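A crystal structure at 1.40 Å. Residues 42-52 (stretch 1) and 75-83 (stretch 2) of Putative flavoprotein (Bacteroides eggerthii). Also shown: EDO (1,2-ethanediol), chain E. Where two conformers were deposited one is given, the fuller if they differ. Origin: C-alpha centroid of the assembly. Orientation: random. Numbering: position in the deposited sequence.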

# COMPACT_ATOMS: atom_id res chain seq x y z
N LEU A 42 9.64 -0.63 -8.35
CA LEU A 42 8.20 -0.73 -8.13
C LEU A 42 7.72 -2.16 -8.32
O LEU A 42 8.18 -2.84 -9.24
CB LEU A 42 7.41 0.19 -9.06
CG LEU A 42 6.98 1.53 -8.48
CD1 LEU A 42 8.19 2.33 -8.15
CD2 LEU A 42 6.05 2.30 -9.47
N TYR A 43 6.80 -2.58 -7.45
CA TYR A 43 6.16 -3.88 -7.50
C TYR A 43 4.63 -3.66 -7.46
O TYR A 43 4.05 -3.38 -6.41
CB TYR A 43 6.61 -4.76 -6.34
CG TYR A 43 5.76 -6.02 -6.13
CD1 TYR A 43 5.67 -7.00 -7.10
CD2 TYR A 43 5.11 -6.22 -4.94
CE1 TYR A 43 4.89 -8.15 -6.89
CE2 TYR A 43 4.34 -7.36 -4.73
CZ TYR A 43 4.23 -8.30 -5.70
OH TYR A 43 3.46 -9.44 -5.45
N PRO A 44 3.98 -3.76 -8.64
CA PRO A 44 2.54 -3.74 -8.65
C PRO A 44 1.99 -5.04 -8.02
O PRO A 44 2.35 -6.16 -8.43
CB PRO A 44 2.19 -3.64 -10.13
CG PRO A 44 3.47 -3.18 -10.83
CD PRO A 44 4.55 -3.82 -10.00
N ILE A 45 1.14 -4.87 -7.02
CA ILE A 45 0.46 -5.99 -6.37
C ILE A 45 -0.76 -6.29 -7.23
O ILE A 45 -1.76 -5.56 -7.15
CB ILE A 45 0.02 -5.62 -4.93
CG1 ILE A 45 1.25 -5.24 -4.04
CG2 ILE A 45 -0.78 -6.75 -4.31
CD1 ILE A 45 0.91 -4.56 -2.70
N ALA A 46 -0.65 -7.31 -8.09
CA ALA A 46 -1.66 -7.59 -9.08
C ALA A 46 -2.63 -8.65 -8.57
O ALA A 46 -2.22 -9.76 -8.23
CB ALA A 46 -1.04 -8.07 -10.40
N PRO A 47 -3.91 -8.32 -8.50
CA PRO A 47 -4.87 -9.35 -8.14
C PRO A 47 -4.96 -10.48 -9.17
O PRO A 47 -4.95 -10.24 -10.37
CB PRO A 47 -6.19 -8.62 -8.07
CG PRO A 47 -5.98 -7.34 -8.67
CD PRO A 47 -4.53 -7.04 -8.82
N ALA A 48 -5.08 -11.70 -8.69
CA ALA A 48 -5.29 -12.84 -9.55
C ALA A 48 -6.59 -12.70 -10.35
O ALA A 48 -6.66 -13.14 -11.50
CB ALA A 48 -5.27 -14.11 -8.75
N GLN A 49 -7.60 -12.09 -9.75
CA GLN A 49 -8.84 -11.75 -10.43
C GLN A 49 -8.98 -10.24 -10.40
O GLN A 49 -9.25 -9.65 -9.34
CB GLN A 49 -10.05 -12.39 -9.78
CG GLN A 49 -11.38 -12.11 -10.55
CD GLN A 49 -12.56 -12.83 -10.02
OE1 GLN A 49 -13.64 -12.21 -9.72
NE2 GLN A 49 -12.42 -14.13 -9.92
N PRO A 50 -8.79 -9.58 -11.56
CA PRO A 50 -8.93 -8.11 -11.61
C PRO A 50 -10.25 -7.57 -11.07
O PRO A 50 -11.29 -8.20 -11.20
CB PRO A 50 -8.78 -7.80 -13.09
CG PRO A 50 -7.90 -8.91 -13.60
CD PRO A 50 -8.34 -10.12 -12.84
N TYR A 51 -10.19 -6.35 -10.51
CA TYR A 51 -11.36 -5.65 -10.04
C TYR A 51 -12.03 -4.90 -11.18
O TYR A 51 -11.41 -4.06 -11.83
CB TYR A 51 -10.98 -4.67 -8.92
CG TYR A 51 -10.60 -5.34 -7.63
CD1 TYR A 51 -9.31 -5.79 -7.41
CD2 TYR A 51 -11.53 -5.49 -6.61
CE1 TYR A 51 -8.97 -6.42 -6.22
CE2 TYR A 51 -11.22 -6.13 -5.43
CZ TYR A 51 -9.92 -6.56 -5.22
OH TYR A 51 -9.57 -7.22 -4.05
N THR A 52 -13.30 -5.22 -11.38
CA THR A 52 -14.15 -4.52 -12.35
C THR A 52 -14.78 -3.27 -11.72
O THR A 52 -14.78 -3.06 -10.51
CB THR A 52 -15.30 -5.41 -12.78
OG1 THR A 52 -16.09 -5.66 -11.62
CG2 THR A 52 -14.83 -6.73 -13.42
C1 EDO E . -1.39 -3.97 -10.45
O1 EDO E . -2.67 -4.51 -10.84
C2 EDO E . -1.45 -2.97 -9.27
O2 EDO E . -2.48 -3.24 -8.35
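Stretch 2 75-83: RPAIKSKKE

How does stretch 2 run against stretch 1? Stretch 1 begins as strand at 42-44 and continues as loop; stretch 2 is mostly extended, broken at K79, with no regular helix or strand. Y43 lies nearest K82, while P47 lies nearest I78 and A48 nearest K79, with CA-CA distances of 4.5 Å for P47 and I78 and 4.4 Å for A48 and K79. A single backbone bridge joins P47 to I78, and the two stretches bury 566 Å² between them. The bridge is antiparallel: its two hydrogen bonds join the residue after P47 to the one before I78, and the residue after I78 to the one before P47.

Which backbone donors and acceptors does that bridge satisfy? The residues flanking P47 and I78 carry the link. K79 N donates to A46 O at 2.8 Å, and A48 N donates to A77 O at 2.9 Å, both nearly straight. The same carbonyls receive CA-H...O contacts, I78 CA to A46 O and P47 CA to A77 O, each 3.4 Å. Two apolar contacts lie outside the bridge, I45 CG2 on I78 CD1 at 3.7 Å and A48 CB on A77 CB at 3.9 Å.

What holds the end near Y43? Its side chain, chi1 t, reaches across so that OH donates to S80 O at 2.6 Å, satisfying a carbonyl that lies at the ring edge. K82 covers one face of the ring: its CB stands 3.8 Å from the centroid of the Y43 ring, almost on the normal, a CH-pi contact. The end of the lysine then leads away from stretch 1.

Where do solvent and ligand complete the bonding? Water 1 accepts from A46 N and S80 N, each 3.2 Å from its oxygen, and so joins two amides across the contact. Water 2 accepts from Q49 N at 3.0 Å and donates to A77 O at 2.8 Å, giving that carbonyl a second donor beside A48 N. I45 O is satisfied by ethanediol, whose O2 donates to it at 2.7 Å.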

# COMPACT_ATOMS: atom_id res chain seq x y z
N ARG A 75 -8.58 -12.64 2.07
CA ARG A 75 -7.24 -12.46 1.52
C ARG A 75 -7.28 -12.61 -0.00
O ARG A 75 -7.00 -13.67 -0.55
CB ARG A 75 -6.23 -13.41 2.15
CG ARG A 75 -6.07 -13.20 3.66
CD ARG A 75 -5.39 -11.89 3.98
NE ARG A 75 -5.17 -11.70 5.41
CZ ARG A 75 -6.01 -11.07 6.24
NH1 ARG A 75 -7.15 -10.55 5.81
NH2 ARG A 75 -5.67 -10.93 7.52
N PRO A 76 -7.66 -11.52 -0.68
CA PRO A 76 -7.72 -11.57 -2.14
C PRO A 76 -6.41 -12.04 -2.72
O PRO A 76 -5.35 -11.59 -2.31
CB PRO A 76 -8.06 -10.12 -2.51
CG PRO A 76 -8.80 -9.56 -1.34
CD PRO A 76 -8.04 -10.18 -0.17
N ALA A 77 -6.50 -12.97 -3.66
CA ALA A 77 -5.33 -13.63 -4.19
C ALA A 77 -4.49 -12.69 -5.06
O ALA A 77 -5.01 -11.84 -5.81
CB ALA A 77 -5.75 -14.85 -5.00
N ILE A 78 -3.17 -12.84 -4.93
CA ILE A 78 -2.18 -12.09 -5.70
C ILE A 78 -1.64 -13.00 -6.81
O ILE A 78 -1.33 -14.17 -6.57
CB ILE A 78 -1.04 -11.56 -4.79
CG1 ILE A 78 -1.58 -10.47 -3.84
CG2 ILE A 78 0.15 -11.03 -5.63
CD1 ILE A 78 -0.62 -10.08 -2.68
N LYS A 79 -1.47 -12.45 -8.01
CA LYS A 79 -0.93 -13.21 -9.14
C LYS A 79 0.43 -13.80 -8.88
O LYS A 79 0.66 -15.02 -9.01
CB LYS A 79 -0.80 -12.33 -10.37
CG LYS A 79 -1.99 -12.30 -11.23
CD LYS A 79 -1.64 -11.81 -12.62
CE LYS A 79 -2.89 -11.41 -13.34
NZ LYS A 79 -2.65 -11.10 -14.79
N SER A 80 1.38 -12.93 -8.53
CA SER A 80 2.79 -13.31 -8.43
C SER A 80 3.44 -12.56 -7.29
O SER A 80 3.30 -11.32 -7.23
CB SER A 80 3.51 -12.95 -9.73
OG SER A 80 2.93 -13.65 -10.80
N LYS A 81 4.16 -13.28 -6.43
CA LYS A 81 4.95 -12.64 -5.36
C LYS A 81 6.17 -11.94 -5.92
O LYS A 81 6.65 -12.21 -7.03
CB LYS A 81 5.40 -13.65 -4.30
CG LYS A 81 4.25 -14.26 -3.51
CD LYS A 81 4.73 -15.14 -2.38
CE LYS A 81 3.59 -15.67 -1.53
NZ LYS A 81 4.14 -16.39 -0.35
N LYS A 82 6.69 -11.02 -5.11
CA LYS A 82 7.97 -10.39 -5.39
C LYS A 82 9.10 -11.32 -4.93
O LYS A 82 9.39 -11.46 -3.74
CB LYS A 82 8.05 -9.03 -4.68
CG LYS A 82 9.28 -8.20 -5.05
CD LYS A 82 9.21 -7.72 -6.48
CE LYS A 82 10.22 -6.65 -6.81
NZ LYS A 82 11.31 -7.19 -7.64
N GLU A 83 9.75 -11.96 -5.90
CA GLU A 83 10.65 -13.07 -5.56
C GLU A 83 11.92 -12.65 -4.79
O GLU A 83 12.43 -13.40 -3.95
CB GLU A 83 11.04 -13.82 -6.83
CG GLU A 83 9.83 -14.45 -7.53
O HOH W 1 1.28 -9.76 -8.61
O HOH W 2 -7.66 -11.73 -6.78